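Local coordinates for protein allantoicase (Saccharomyces cerevisiae, PDB 1SG3) that hydrolyses allantoate to (S)-ureidoglycolate and urea, a step of allantoin degradation that lets yeast use purines as secondary nitrogen sources, at residues S257-I262 against K318-S323; T278-L283 against W297-G302; E72-N77 against Y170-I175; Q213-V218 against G233-R238; G97-T102 against R179-V184. One frame throughout, in Å; residues are numbered along the deposited sequence.

Contact 1 (S257-I262 against K318-S323)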
# COMPACT_ATOMS: atom_id res chain seq x y z
N SER A 257 47.75 -17.61 -19.11
CA SER A 257 49.05 -18.24 -19.13
C SER A 257 49.27 -18.72 -17.69
O SER A 257 49.73 -19.84 -17.45
CB SER A 257 50.13 -17.23 -19.53
OG SER A 257 50.22 -16.15 -18.61
N PHE A 258 48.91 -17.85 -16.75
CA PHE A 258 49.02 -18.17 -15.34
C PHE A 258 47.73 -17.75 -14.61
O PHE A 258 47.36 -16.57 -14.62
CB PHE A 258 50.23 -17.46 -14.71
CG PHE A 258 50.35 -17.68 -13.23
CD1 PHE A 258 50.53 -18.97 -12.71
CD2 PHE A 258 50.24 -16.61 -12.33
CE1 PHE A 258 50.59 -19.18 -11.33
CE2 PHE A 258 50.31 -16.82 -10.95
CZ PHE A 258 50.48 -18.10 -10.45
N ILE A 259 47.07 -18.72 -13.99
CA ILE A 259 45.84 -18.47 -13.25
C ILE A 259 46.15 -18.59 -11.77
O ILE A 259 46.39 -19.69 -11.26
CB ILE A 259 44.74 -19.51 -13.58
CG1 ILE A 259 44.33 -19.40 -15.05
CG2 ILE A 259 43.53 -19.28 -12.69
CD1 ILE A 259 43.28 -20.41 -15.45
N GLU A 260 46.14 -17.47 -11.06
CA GLU A 260 46.43 -17.52 -9.64
C GLU A 260 45.27 -18.08 -8.84
O GLU A 260 45.40 -19.12 -8.20
CB GLU A 260 46.78 -16.14 -9.10
CG GLU A 260 47.01 -16.15 -7.60
CD GLU A 260 47.51 -14.82 -7.06
OE1 GLU A 260 46.79 -13.81 -7.22
OE2 GLU A 260 48.62 -14.80 -6.49
N LYS A 261 44.13 -17.40 -8.87
CA LYS A 261 42.97 -17.86 -8.10
C LYS A 261 41.64 -17.73 -8.83
O LYS A 261 41.43 -16.83 -9.64
CB LYS A 261 42.88 -17.08 -6.79
CG LYS A 261 42.59 -15.60 -6.98
CD LYS A 261 42.04 -14.98 -5.72
CE LYS A 261 43.11 -14.33 -4.87
NZ LYS A 261 43.55 -13.03 -5.46
N ILE A 262 40.73 -18.65 -8.53
CA ILE A 262 39.40 -18.62 -9.12
C ILE A 262 38.45 -18.44 -7.94
O ILE A 262 38.54 -19.15 -6.94
CB ILE A 262 39.06 -19.93 -9.83
CG1 ILE A 262 39.87 -20.04 -11.12
CG2 ILE A 262 37.57 -19.97 -10.15
CD1 ILE A 262 39.64 -21.34 -11.86
N LYS A 318 48.56 -22.20 -11.07
CA LYS A 318 48.96 -23.09 -12.15
C LYS A 318 49.12 -22.33 -13.47
O LYS A 318 48.50 -21.29 -13.70
CB LYS A 318 47.93 -24.21 -12.33
CG LYS A 318 47.62 -25.03 -11.07
CD LYS A 318 48.87 -25.69 -10.48
CE LYS A 318 48.53 -26.67 -9.35
NZ LYS A 318 49.72 -27.31 -8.69
N SER A 319 49.97 -22.85 -14.34
CA SER A 319 50.20 -22.24 -15.64
C SER A 319 49.44 -23.04 -16.68
O SER A 319 49.64 -24.25 -16.81
CB SER A 319 51.70 -22.23 -15.97
OG SER A 319 52.28 -23.52 -15.81
N ILE A 320 48.55 -22.37 -17.39
CA ILE A 320 47.74 -23.02 -18.42
C ILE A 320 47.30 -21.99 -19.46
O ILE A 320 47.06 -20.83 -19.13
CB ILE A 320 46.44 -23.67 -17.85
CG1 ILE A 320 45.96 -22.91 -16.62
CG2 ILE A 320 46.67 -25.14 -17.55
CD1 ILE A 320 46.74 -23.18 -15.36
N ARG A 321 47.19 -22.43 -20.71
CA ARG A 321 46.75 -21.54 -21.77
C ARG A 321 45.27 -21.82 -22.02
O ARG A 321 44.91 -22.54 -22.96
CB ARG A 321 47.53 -21.80 -23.07
CG ARG A 321 49.04 -21.96 -22.93
CD ARG A 321 49.70 -22.16 -24.29
NE ARG A 321 50.99 -22.86 -24.20
CZ ARG A 321 51.13 -24.18 -24.16
NH1 ARG A 321 50.06 -24.98 -24.21
NH2 ARG A 321 52.34 -24.71 -24.06
N VAL A 322 44.40 -21.27 -21.17
CA VAL A 322 42.97 -21.46 -21.35
C VAL A 322 42.35 -20.21 -21.97
O VAL A 322 42.79 -19.10 -21.73
CB VAL A 322 42.23 -21.76 -20.02
CG1 VAL A 322 42.23 -23.25 -19.77
CG2 VAL A 322 42.89 -21.02 -18.87
N SER A 323 41.34 -20.42 -22.79
CA SER A 323 40.65 -19.31 -23.43
C SER A 323 39.22 -19.32 -22.91
O SER A 323 38.55 -18.28 -22.85
CB SER A 323 40.65 -19.49 -24.94
OG SER A 323 40.17 -20.78 -25.27

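Contact 2 (T278-L283 against W297-G302)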
# COMPACT_ATOMS: atom_id res chain seq x y z
N THR A 278 32.63 -27.29 -9.72
CA THR A 278 33.93 -27.70 -10.28
C THR A 278 34.19 -26.74 -11.44
O THR A 278 33.27 -26.37 -12.16
CB THR A 278 33.94 -29.18 -10.86
OG1 THR A 278 33.36 -29.19 -12.17
CG2 THR A 278 33.18 -30.15 -9.95
N VAL A 279 35.43 -26.31 -11.60
CA VAL A 279 35.75 -25.42 -12.72
C VAL A 279 36.68 -26.16 -13.68
O VAL A 279 37.55 -26.93 -13.26
CB VAL A 279 36.42 -24.10 -12.25
CG1 VAL A 279 36.74 -23.24 -13.44
CG2 VAL A 279 35.50 -23.35 -11.32
N GLU A 280 36.49 -25.92 -14.97
CA GLU A 280 37.30 -26.55 -15.99
C GLU A 280 37.86 -25.52 -16.97
O GLU A 280 37.37 -24.40 -17.05
CB GLU A 280 36.49 -27.60 -16.73
CG GLU A 280 36.28 -28.85 -15.92
CD GLU A 280 35.44 -29.90 -16.62
OE1 GLU A 280 35.40 -31.04 -16.12
OE2 GLU A 280 34.82 -29.57 -17.66
N GLY A 281 38.89 -25.92 -17.71
CA GLY A 281 39.50 -25.02 -18.66
C GLY A 281 39.70 -25.65 -20.02
O GLY A 281 40.00 -26.83 -20.13
N CYS A 282 39.53 -24.85 -21.06
CA CYS A 282 39.67 -25.31 -22.43
C CYS A 282 40.43 -24.28 -23.27
O CYS A 282 40.39 -23.08 -22.97
CB CYS A 282 38.28 -25.57 -23.01
SG CYS A 282 38.23 -25.90 -24.78
N LEU A 283 41.12 -24.74 -24.31
CA LEU A 283 41.86 -23.85 -25.19
C LEU A 283 41.37 -23.95 -26.63
O LEU A 283 41.18 -25.05 -27.15
CB LEU A 283 43.36 -24.16 -25.12
CG LEU A 283 44.27 -23.34 -26.04
CD1 LEU A 283 44.09 -21.85 -25.79
CD2 LEU A 283 45.71 -23.74 -25.80
N TRP A 297 38.90 -30.48 -22.12
CA TRP A 297 38.66 -29.69 -20.92
C TRP A 297 39.54 -30.23 -19.81
O TRP A 297 39.74 -31.44 -19.70
CB TRP A 297 37.19 -29.76 -20.51
CG TRP A 297 36.27 -29.03 -21.45
CD1 TRP A 297 35.70 -29.52 -22.58
CD2 TRP A 297 35.87 -27.65 -21.35
NE1 TRP A 297 34.96 -28.54 -23.20
CE2 TRP A 297 35.05 -27.39 -22.47
CE3 TRP A 297 36.12 -26.63 -20.44
CZ2 TRP A 297 34.48 -26.13 -22.69
CZ3 TRP A 297 35.56 -25.38 -20.66
CH2 TRP A 297 34.75 -25.14 -21.78
N VAL A 298 40.05 -29.33 -19.00
CA VAL A 298 40.93 -29.69 -17.90
C VAL A 298 40.34 -29.18 -16.60
O VAL A 298 39.86 -28.06 -16.54
CB VAL A 298 42.32 -29.07 -18.08
CG1 VAL A 298 43.22 -29.46 -16.93
CG2 VAL A 298 42.90 -29.52 -19.41
N GLU A 299 40.38 -30.02 -15.57
CA GLU A 299 39.85 -29.66 -14.26
C GLU A 299 40.78 -28.63 -13.62
O GLU A 299 42.00 -28.79 -13.65
CB GLU A 299 39.77 -30.90 -13.36
CG GLU A 299 38.62 -30.87 -12.34
CD GLU A 299 37.27 -31.27 -12.94
OE1 GLU A 299 36.22 -31.01 -12.30
OE2 GLU A 299 37.24 -31.86 -14.05
N LEU A 300 40.20 -27.56 -13.07
CA LEU A 300 40.96 -26.50 -12.42
C LEU A 300 40.60 -26.47 -10.94
O LEU A 300 41.43 -26.13 -10.10
CB LEU A 300 40.67 -25.16 -13.08
CG LEU A 300 41.22 -24.99 -14.50
CD1 LEU A 300 40.72 -23.70 -15.12
CD2 LEU A 300 42.74 -25.01 -14.45
N VAL A 301 39.36 -26.82 -10.64
CA VAL A 301 38.86 -26.87 -9.27
C VAL A 301 37.90 -28.06 -9.26
O VAL A 301 36.80 -27.98 -9.80
CB VAL A 301 38.07 -25.58 -8.91
CG1 VAL A 301 37.79 -25.54 -7.42
CG2 VAL A 301 38.85 -24.34 -9.34
N GLY A 302 38.32 -29.17 -8.67
CA GLY A 302 37.47 -30.35 -8.64
C GLY A 302 36.30 -30.16 -7.70
O GLY A 302 36.23 -29.15 -7.00

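Contact 3 (E72-N77 against Y170-I175)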
# COMPACT_ATOMS: atom_id res chain seq x y z
N GLU A 72 9.40 7.82 -23.06
CA GLU A 72 8.35 8.41 -23.88
C GLU A 72 8.44 9.91 -23.75
O GLU A 72 8.47 10.44 -22.64
CB GLU A 72 6.97 7.92 -23.42
CG GLU A 72 5.82 8.63 -24.10
CD GLU A 72 4.47 8.00 -23.83
OE1 GLU A 72 4.12 7.77 -22.65
OE2 GLU A 72 3.75 7.73 -24.81
N THR A 73 8.47 10.60 -24.89
CA THR A 73 8.60 12.06 -24.90
C THR A 73 7.27 12.76 -25.20
O THR A 73 6.32 12.09 -25.61
CB THR A 73 9.63 12.51 -25.95
OG1 THR A 73 9.27 12.01 -27.25
CG2 THR A 73 11.02 11.99 -25.59
N ARG A 74 7.20 14.07 -24.98
CA ARG A 74 5.96 14.80 -25.25
C ARG A 74 5.60 14.67 -26.70
O ARG A 74 6.36 14.13 -27.49
CB ARG A 74 6.08 16.28 -24.89
CG ARG A 74 7.38 16.92 -25.27
CD ARG A 74 7.31 17.67 -26.57
NE ARG A 74 8.66 17.90 -27.10
CZ ARG A 74 9.42 16.94 -27.62
NH1 ARG A 74 8.97 15.70 -27.70
NH2 ARG A 74 10.64 17.22 -28.06
N ARG A 75 4.42 15.18 -27.05
CA ARG A 75 3.92 15.10 -28.41
C ARG A 75 4.25 16.30 -29.30
O ARG A 75 4.53 17.40 -28.83
CB ARG A 75 2.40 14.86 -28.37
CG ARG A 75 2.07 13.38 -28.25
CD ARG A 75 0.75 13.07 -27.56
NE ARG A 75 -0.43 13.35 -28.37
CZ ARG A 75 -1.57 12.69 -28.25
NH1 ARG A 75 -1.70 11.70 -27.37
NH2 ARG A 75 -2.60 13.02 -29.01
N HIS A 76 4.23 16.05 -30.60
CA HIS A 76 4.47 17.08 -31.60
C HIS A 76 5.82 17.79 -31.47
O HIS A 76 5.86 19.02 -31.38
CB HIS A 76 3.36 18.13 -31.53
CG HIS A 76 2.02 17.58 -31.14
ND1 HIS A 76 1.40 16.55 -31.82
CD2 HIS A 76 1.17 17.93 -30.14
CE1 HIS A 76 0.24 16.29 -31.25
NE2 HIS A 76 0.07 17.11 -30.23
N ASN A 77 6.92 17.03 -31.49
CA ASN A 77 8.26 17.64 -31.39
C ASN A 77 8.47 18.55 -32.59
O ASN A 77 8.16 18.18 -33.71
CB ASN A 77 9.36 16.56 -31.39
CG ASN A 77 10.78 17.14 -31.18
OD1 ASN A 77 11.77 16.45 -31.42
ND2 ASN A 77 10.86 18.38 -30.72
N TYR A 170 12.81 9.69 -34.46
CA TYR A 170 12.16 10.65 -35.36
C TYR A 170 10.65 10.40 -35.38
O TYR A 170 10.22 9.36 -35.88
CB TYR A 170 12.65 10.51 -36.81
CG TYR A 170 14.15 10.39 -37.01
CD1 TYR A 170 14.79 9.17 -36.88
CD2 TYR A 170 14.91 11.51 -37.35
CE1 TYR A 170 16.16 9.05 -37.08
CE2 TYR A 170 16.28 11.41 -37.54
CZ TYR A 170 16.90 10.17 -37.41
OH TYR A 170 18.26 10.06 -37.60
N PRO A 171 9.84 11.35 -34.87
CA PRO A 171 10.18 12.64 -34.26
C PRO A 171 10.05 12.62 -32.73
O PRO A 171 10.52 13.52 -32.02
CB PRO A 171 9.16 13.56 -34.87
CG PRO A 171 7.94 12.72 -34.79
CD PRO A 171 8.41 11.34 -35.23
N ASP A 172 9.39 11.58 -32.24
CA ASP A 172 9.15 11.42 -30.82
C ASP A 172 8.27 10.20 -30.65
O ASP A 172 7.77 9.64 -31.63
CB ASP A 172 8.43 12.64 -30.27
CG ASP A 172 7.20 13.03 -31.10
OD1 ASP A 172 6.34 12.15 -31.35
OD2 ASP A 172 7.10 14.21 -31.51
N GLY A 173 8.07 9.80 -29.39
CA GLY A 173 7.25 8.64 -29.10
C GLY A 173 7.84 7.86 -27.95
O GLY A 173 8.47 8.43 -27.05
N GLY A 174 7.64 6.54 -27.98
CA GLY A 174 8.17 5.72 -26.91
C GLY A 174 8.95 4.48 -27.31
O GLY A 174 8.63 3.80 -28.30
N ILE A 175 10.00 4.21 -26.54
CA ILE A 175 10.84 3.03 -26.72
C ILE A 175 10.87 2.42 -25.30
O ILE A 175 11.04 3.14 -24.31
CB ILE A 175 12.29 3.40 -27.10
CG1 ILE A 175 12.33 4.26 -28.38
CG2 ILE A 175 13.11 2.12 -27.26
CD1 ILE A 175 11.98 3.50 -29.63

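Contact 4 (Q213-V218 against G233-R238)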
# COMPACT_ATOMS: atom_id res chain seq x y z
N GLN A 213 18.91 -21.18 -17.75
CA GLN A 213 18.79 -20.01 -16.89
C GLN A 213 17.35 -19.93 -16.46
O GLN A 213 16.46 -19.88 -17.30
CB GLN A 213 19.13 -18.73 -17.66
CG GLN A 213 20.50 -18.71 -18.32
CD GLN A 213 20.69 -17.51 -19.22
OE1 GLN A 213 21.79 -17.26 -19.71
NE2 GLN A 213 19.62 -16.77 -19.44
N HIS A 214 17.09 -19.91 -15.16
CA HIS A 214 15.72 -19.81 -14.71
C HIS A 214 15.45 -18.35 -14.41
O HIS A 214 14.51 -17.76 -14.94
CB HIS A 214 15.49 -20.63 -13.45
CG HIS A 214 14.04 -20.84 -13.13
ND1 HIS A 214 13.57 -20.95 -11.84
CD2 HIS A 214 12.97 -20.97 -13.95
CE1 HIS A 214 12.26 -21.15 -11.88
NE2 HIS A 214 11.87 -21.16 -13.14
N PHE A 215 16.28 -17.77 -13.55
CA PHE A 215 16.19 -16.36 -13.18
C PHE A 215 17.58 -15.79 -13.36
O PHE A 215 18.57 -16.50 -13.15
CB PHE A 215 15.74 -16.20 -11.73
CG PHE A 215 14.33 -16.64 -11.49
CD1 PHE A 215 13.27 -15.92 -12.03
CD2 PHE A 215 14.06 -17.79 -10.76
CE1 PHE A 215 11.96 -16.35 -11.85
CE2 PHE A 215 12.76 -18.22 -10.57
CZ PHE A 215 11.70 -17.50 -11.12
N GLY A 216 17.66 -14.53 -13.73
CA GLY A 216 18.97 -13.93 -13.94
C GLY A 216 19.59 -14.58 -15.16
O GLY A 216 18.97 -15.43 -15.78
N SER A 217 20.80 -14.20 -15.52
CA SER A 217 21.47 -14.78 -16.68
C SER A 217 22.92 -15.12 -16.38
O SER A 217 23.52 -14.58 -15.45
CB SER A 217 21.38 -13.83 -17.87
OG SER A 217 21.71 -12.51 -17.47
N VAL A 218 23.49 -16.01 -17.19
CA VAL A 218 24.88 -16.42 -17.01
C VAL A 218 25.83 -15.24 -17.17
O VAL A 218 26.92 -15.24 -16.60
CB VAL A 218 25.31 -17.53 -18.01
CG1 VAL A 218 24.68 -18.84 -17.62
CG2 VAL A 218 24.90 -17.14 -19.43
N GLY A 233 22.01 -12.50 -10.26
CA GLY A 233 22.90 -13.64 -10.34
C GLY A 233 22.38 -14.62 -11.37
O GLY A 233 21.50 -14.29 -12.17
N TRP A 234 22.93 -15.83 -11.35
CA TRP A 234 22.53 -16.88 -12.27
C TRP A 234 21.94 -18.02 -11.44
O TRP A 234 22.61 -18.58 -10.56
CB TRP A 234 23.75 -17.38 -13.04
CG TRP A 234 23.50 -18.61 -13.87
CD1 TRP A 234 22.53 -18.78 -14.82
CD2 TRP A 234 24.25 -19.82 -13.85
NE1 TRP A 234 22.63 -20.03 -15.37
CE2 TRP A 234 23.68 -20.69 -14.79
CE3 TRP A 234 25.36 -20.27 -13.11
CZ2 TRP A 234 24.17 -21.98 -15.03
CZ3 TRP A 234 25.85 -21.54 -13.35
CH2 TRP A 234 25.26 -22.38 -14.30
N GLU A 235 20.68 -18.35 -11.70
CA GLU A 235 20.00 -19.41 -10.96
C GLU A 235 19.30 -20.38 -11.89
O GLU A 235 18.83 -20.01 -12.97
CB GLU A 235 18.98 -18.80 -10.00
CG GLU A 235 18.06 -19.80 -9.33
CD GLU A 235 17.13 -19.15 -8.31
OE1 GLU A 235 16.38 -19.90 -7.64
OE2 GLU A 235 17.16 -17.91 -8.17
N THR A 236 19.24 -21.64 -11.48
CA THR A 236 18.59 -22.67 -12.28
C THR A 236 17.52 -23.38 -11.44
O THR A 236 17.67 -23.52 -10.23
CB THR A 236 19.62 -23.70 -12.79
OG1 THR A 236 20.32 -24.28 -11.69
CG2 THR A 236 20.60 -23.03 -13.72
N LYS A 237 16.44 -23.81 -12.09
CA LYS A 237 15.36 -24.51 -11.41
C LYS A 237 15.88 -25.63 -10.50
O LYS A 237 17.03 -26.03 -10.59
CB LYS A 237 14.40 -25.13 -12.42
CG LYS A 237 13.37 -24.19 -13.00
CD LYS A 237 12.23 -25.01 -13.61
CE LYS A 237 11.02 -24.16 -14.03
NZ LYS A 237 11.22 -23.41 -15.31
N ARG A 238 15.01 -26.12 -9.62
CA ARG A 238 15.35 -27.21 -8.72
C ARG A 238 15.17 -28.48 -9.56
O ARG A 238 14.05 -28.80 -9.97
CB ARG A 238 14.39 -27.23 -7.52
CG ARG A 238 14.86 -28.08 -6.35
CD ARG A 238 13.86 -28.11 -5.18
NE ARG A 238 13.64 -26.80 -4.57
CZ ARG A 238 13.64 -26.58 -3.25
NH1 ARG A 238 13.86 -27.58 -2.40
NH2 ARG A 238 13.40 -25.36 -2.78

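Contact 5 (G97-T102 against R179-V184)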
# COMPACT_ATOMS: atom_id res chain seq x y z
N GLY A 97 25.63 -4.79 -33.22
CA GLY A 97 24.20 -4.63 -33.35
C GLY A 97 23.52 -4.25 -32.05
O GLY A 97 24.16 -3.69 -31.15
N GLY A 98 22.23 -4.56 -31.94
CA GLY A 98 21.50 -4.21 -30.74
C GLY A 98 20.02 -4.50 -30.86
O GLY A 98 19.57 -5.08 -31.84
N GLU A 99 19.26 -4.11 -29.84
CA GLU A 99 17.83 -4.32 -29.81
C GLU A 99 17.11 -3.03 -29.44
O GLU A 99 17.64 -2.20 -28.73
CB GLU A 99 17.45 -5.39 -28.78
CG GLU A 99 15.93 -5.59 -28.63
CD GLU A 99 15.53 -6.62 -27.57
OE1 GLU A 99 16.25 -7.63 -27.41
OE2 GLU A 99 14.48 -6.45 -26.91
N ILE A 100 15.89 -2.89 -29.96
CA ILE A 100 15.03 -1.76 -29.66
C ILE A 100 13.70 -2.42 -29.36
O ILE A 100 13.10 -3.02 -30.24
CB ILE A 100 14.85 -0.80 -30.85
CG1 ILE A 100 16.03 0.16 -30.94
CG2 ILE A 100 13.57 0.00 -30.69
CD1 ILE A 100 16.03 1.25 -29.88
N ASP A 101 13.25 -2.34 -28.11
CA ASP A 101 11.97 -2.93 -27.74
C ASP A 101 10.99 -1.79 -27.52
O ASP A 101 11.29 -0.83 -26.81
CB ASP A 101 12.10 -3.77 -26.46
CG ASP A 101 10.92 -4.72 -26.25
OD1 ASP A 101 10.03 -4.78 -27.12
OD2 ASP A 101 10.89 -5.43 -25.21
N THR A 102 9.83 -1.88 -28.16
CA THR A 102 8.80 -0.85 -28.01
C THR A 102 7.64 -1.44 -27.23
O THR A 102 6.51 -0.96 -27.32
CB THR A 102 8.29 -0.35 -29.39
OG1 THR A 102 7.84 -1.46 -30.16
CG2 THR A 102 9.39 0.35 -30.15
N ARG A 179 19.07 -1.99 -26.24
CA ARG A 179 20.27 -2.78 -25.97
C ARG A 179 21.26 -2.60 -27.11
O ARG A 179 20.88 -2.68 -28.28
CB ARG A 179 19.90 -4.24 -25.86
CG ARG A 179 18.71 -4.51 -24.97
CD ARG A 179 18.99 -4.08 -23.55
NE ARG A 179 18.07 -4.73 -22.62
CZ ARG A 179 17.83 -4.28 -21.39
NH1 ARG A 179 18.42 -3.17 -20.95
NH2 ARG A 179 16.99 -4.95 -20.61
N LEU A 180 22.52 -2.37 -26.80
CA LEU A 180 23.53 -2.20 -27.84
C LEU A 180 24.73 -3.12 -27.57
O LEU A 180 25.59 -2.83 -26.73
CB LEU A 180 23.99 -0.74 -27.92
CG LEU A 180 24.80 -0.43 -29.19
CD1 LEU A 180 23.88 -0.52 -30.40
CD2 LEU A 180 25.42 0.95 -29.10
N TYR A 181 24.77 -4.23 -28.29
CA TYR A 181 25.82 -5.21 -28.16
C TYR A 181 27.09 -4.72 -28.83
O TYR A 181 27.04 -4.13 -29.91
CB TYR A 181 25.35 -6.52 -28.77
CG TYR A 181 24.03 -6.97 -28.20
CD1 TYR A 181 23.94 -7.43 -26.88
CD2 TYR A 181 22.86 -6.88 -28.95
CE1 TYR A 181 22.70 -7.78 -26.32
CE2 TYR A 181 21.63 -7.23 -28.41
CZ TYR A 181 21.56 -7.68 -27.09
OH TYR A 181 20.32 -8.00 -26.56
N GLY A 182 28.22 -4.97 -28.17
CA GLY A 182 29.51 -4.55 -28.71
C GLY A 182 30.67 -5.33 -28.11
O GLY A 182 30.56 -5.86 -27.00
N ARG A 183 31.77 -5.42 -28.86
CA ARG A 183 32.97 -6.13 -28.41
C ARG A 183 33.78 -5.19 -27.54
O ARG A 183 34.25 -4.16 -28.01
CB ARG A 183 33.80 -6.57 -29.60
CG ARG A 183 34.94 -7.50 -29.26
CD ARG A 183 35.51 -8.12 -30.52
NE ARG A 183 36.17 -9.39 -30.24
CZ ARG A 183 36.50 -10.28 -31.17
NH1 ARG A 183 36.24 -10.03 -32.45
NH2 ARG A 183 37.07 -11.43 -30.83
N VAL A 184 33.94 -5.53 -26.26
CA VAL A 184 34.66 -4.66 -25.35
C VAL A 184 36.15 -4.54 -25.65
O VAL A 184 36.85 -5.53 -25.85
CB VAL A 184 34.49 -5.13 -23.87
CG1 VAL A 184 35.43 -4.37 -22.96
CG2 VAL A 184 33.06 -4.92 -23.41

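Contact 1 (S257-I262 against K318-S323)
A chi1 of 177° sets CG of Phe258 opposite its own backbone N and brings the ring back toward Lys318. Its CD1 ends 3.2 Å from Lys318 O, and Ser319 N lies at the ring edge. Ile259 is turned differently: CG1 stands opposite the carbonyl carbon (chi1 -64°) and the chain stays extended. Its CD1 therefore reaches 3.5 Å from Val322 CG2 and 3.8 Å from Ile320 CG1, and Ile259 crosses both side chains at about a right angle. Backbone bonds fix the register. Ile259 N gives to Lys318 O at 3.0 Å, nearly along the C=O axis, while the return bond from Lys318 N to Ile259 O is weak. Beyond it, Ile320 N gives a weak bond to Ser257 O. With an alanine at Phe258, the Lys318 carbonyl would probably lose the ring beside it and Arg317 the ring it touches. Farther along the same strand, Glu260 and Lys261 both face Trp341 in a classic beta bulge. Strand 258-265 runs between strand 311-319 and strand 334-342, and Ile259 packs on Ile316 of the first and Val340 of the second.

Contact 2 (T278-L283 against W297-G302)
Val279 pairs with Val301 and Gly281 with Val298 in antiparallel hydrogen-bonded pairs, and a classic bulge, with Leu300 and Val301 both facing Val279, shifts the register by one between them. Val279 O is the acceptor at the bulge. It takes Leu300 N at 2.7 Å and Val301 N at 3.2 Å, both from the same face of its carbonyl plane. The valines of the first pair lie side by side, with Val279 CB 3.8 Å from Val301 CG2. At the other end Cys282 lies over one face of the Trp297 indole, its CB making a CH-pi contact. CB sits over the six-membered ring, 7° off its normal, and SG lies over the same ring at 4.4 Å from its centroid. Glu280 and Glu299 bring two carboxylates together, their planes 88° apart. Lys326 probably eases this like-charge pair, since it makes a weak, long ion pair with Glu280 and a cation-pi contact with Trp297. Ile262, on strand 258-265 of the facing sheet, touches Val279, Leu300 and Val301. The chain turns a corner at Leu300 and Val301. The whole is strand 298-305, outermost of its sheet within this chain, bulging against strand 276-282 in a jelly-roll fold.

Contact 3 (E72-N77 against Y170-I175)
Asp172 and Asn77 meet side chain to backbone: the carboxylate turns so that OD2 takes Asn77 N at 2.8 Å, nearly in line with its own C-O bond. A chi1 of 50° places the Asp172 carboxylate between its backbone N and carbonyl carbon. Its CB comes 3.2 Å from Thr73 OG1, the two side chains crossing at a slant. That hydroxyl also takes a weak bond from Gly173 N. Arg74 runs across Asp172 at about a right angle, its guanidinium plane 58° from the carboxylate. No N-H points at the carboxylate: Arg74 NH1 stays 4.5 Å from Asp172 OD2, too far for a salt bridge. Between the backbones, Thr73 N gives to Gly173 O at 3.1 Å. Replacing Asp172 by an alanine would probably leave Asn77 N without its acceptor and take a carboxylate from Arg240 of a neighbouring subunit. In that interface Asp172 OD1 forms a salt bridge with this Arg240, and Arg75 bonds Thr236 and Asp332 of the same neighbouring subunit. The loop after strand 71-72 thus lies against the start of strand 174-184, bridged through Glu72 and Gly174, and Asp82 of strand 82-87 hydrogen-bonds Thr73 OG1 and forms a salt bridge with Arg74.

Contact 4 (Q213-V218 against G233-R238)
His214 and Phe215 both face Glu235 in a classic beta bulge, which joins a loop to the short strand 234-235 of the second jelly-roll repeat. The buried end is closely packed. Val218 CG1 lies over one face of the Trp234 indole, 3.5 Å from the centroid of the five-membered ring and 19° off its normal. Gln213 CG comes to the ring edge, 3.9 Å from Trp234 NE1, with its amide plane steeply inclined to the indole. The indole N-H itself is used by Asp212 O. Strand 206-210 and strand 246-251 add Ala207, Tyr210 and Ala248 around Val218. Thr236 O and Arg238, buried at a subunit interface, bond Arg75 and Thr73 of a neighbouring subunit respectively. The outer end is more exposed, with Phe215 and Lys237 open to solvent. Here Lys237 crosses one face of the His214 ring, and Phe215 CZ lies over the opposite face. Phe215 itself runs alongside Glu235, its ring turned 61° from the carboxylate. Next to the bulge, Gly216 sits close to Gly233 O, where a CB would clash. At the bulge, Glu235 O takes His214 N at 2.8 Å and, weakly, Phe215 N at 3.4 Å, while Glu235 N gives to Phe215 O at 3.2 Å.

Contact 5 (G97-T102 against R179-V184)
Glu99 and Arg179 form the firm antiparallel pair of this contact, joined by two backbone hydrogen bonds. Glu99 N gives to Arg179 O at 2.7 Å, and Arg179 N gives back to Glu99 O at 2.9 Å. A further bond, from Tyr181 N to Gly97 O, is weak and bent. The strand segments run antiparallel at 171°, with their axes 4.4 Å apart at the closest.

Packing comes next. The Tyr181 ring lies beside the glycine backbone, with CD2 3.5 Å from Gly98 CA. Its CG stands opposite the carbonyl carbon (chi1 -54°), which carries the ring back across strand 97-101. A CB on Gly98 would run into Arg179 O, so the close approach here probably depends on its absence. Leu180 points to the other face of the sheet, and its CD1 reaches 3.3 Å from Gly97 O. It also packs on Ile165 and Ile26. On the face of Glu99, Arg179 and Tyr181, Glu99 CB and Arg179 CB touch at 4.0 Å, and Glu99 lies alongside Tyr181, pointing the same way.

Charge plays little part across the strands. Glu99 OE2 and Arg179 NE stay 5.9 Å apart. Glu99 instead makes a salt bridge with Arg148 of strand 148-152, and Arg179 bonds Gln50 O. Asp24 takes Leu180 N.

The chemistry implies a pairing held chiefly by main-chain bonds, with aliphatic and ring carbons packing on the backbone, while the charged ends of Glu99 and Arg179 find partners in Arg148 and Gln50.

Overall arrangement
Contacts 3 and 5 belong to the first repeat, contacts 1, 2 and 4 to the second. The centre of contact 5 is about 9 Å from the centre of the chain, nearest of the five. Both it and contact 3 are buried; contacts 1, 2 and 4 are partly exposed. Contacts 3 and 5 share strand 174-184 and touch through Ile175, Ile100 and Thr102. Contact 2 is nested inside the loop closed by contact 1, and Val322 packs on Gly281 and Cys282. Contact 1 joins strand pairing to apolar packing; contact 2 adds two carboxylates; contact 5 is mostly main chain. Contact 4 joins indole packing to a bulge, and contact 3 is the most polar. Contacts 3 and 4 each reach a neighbouring subunit, pairing Arg75 with Thr236.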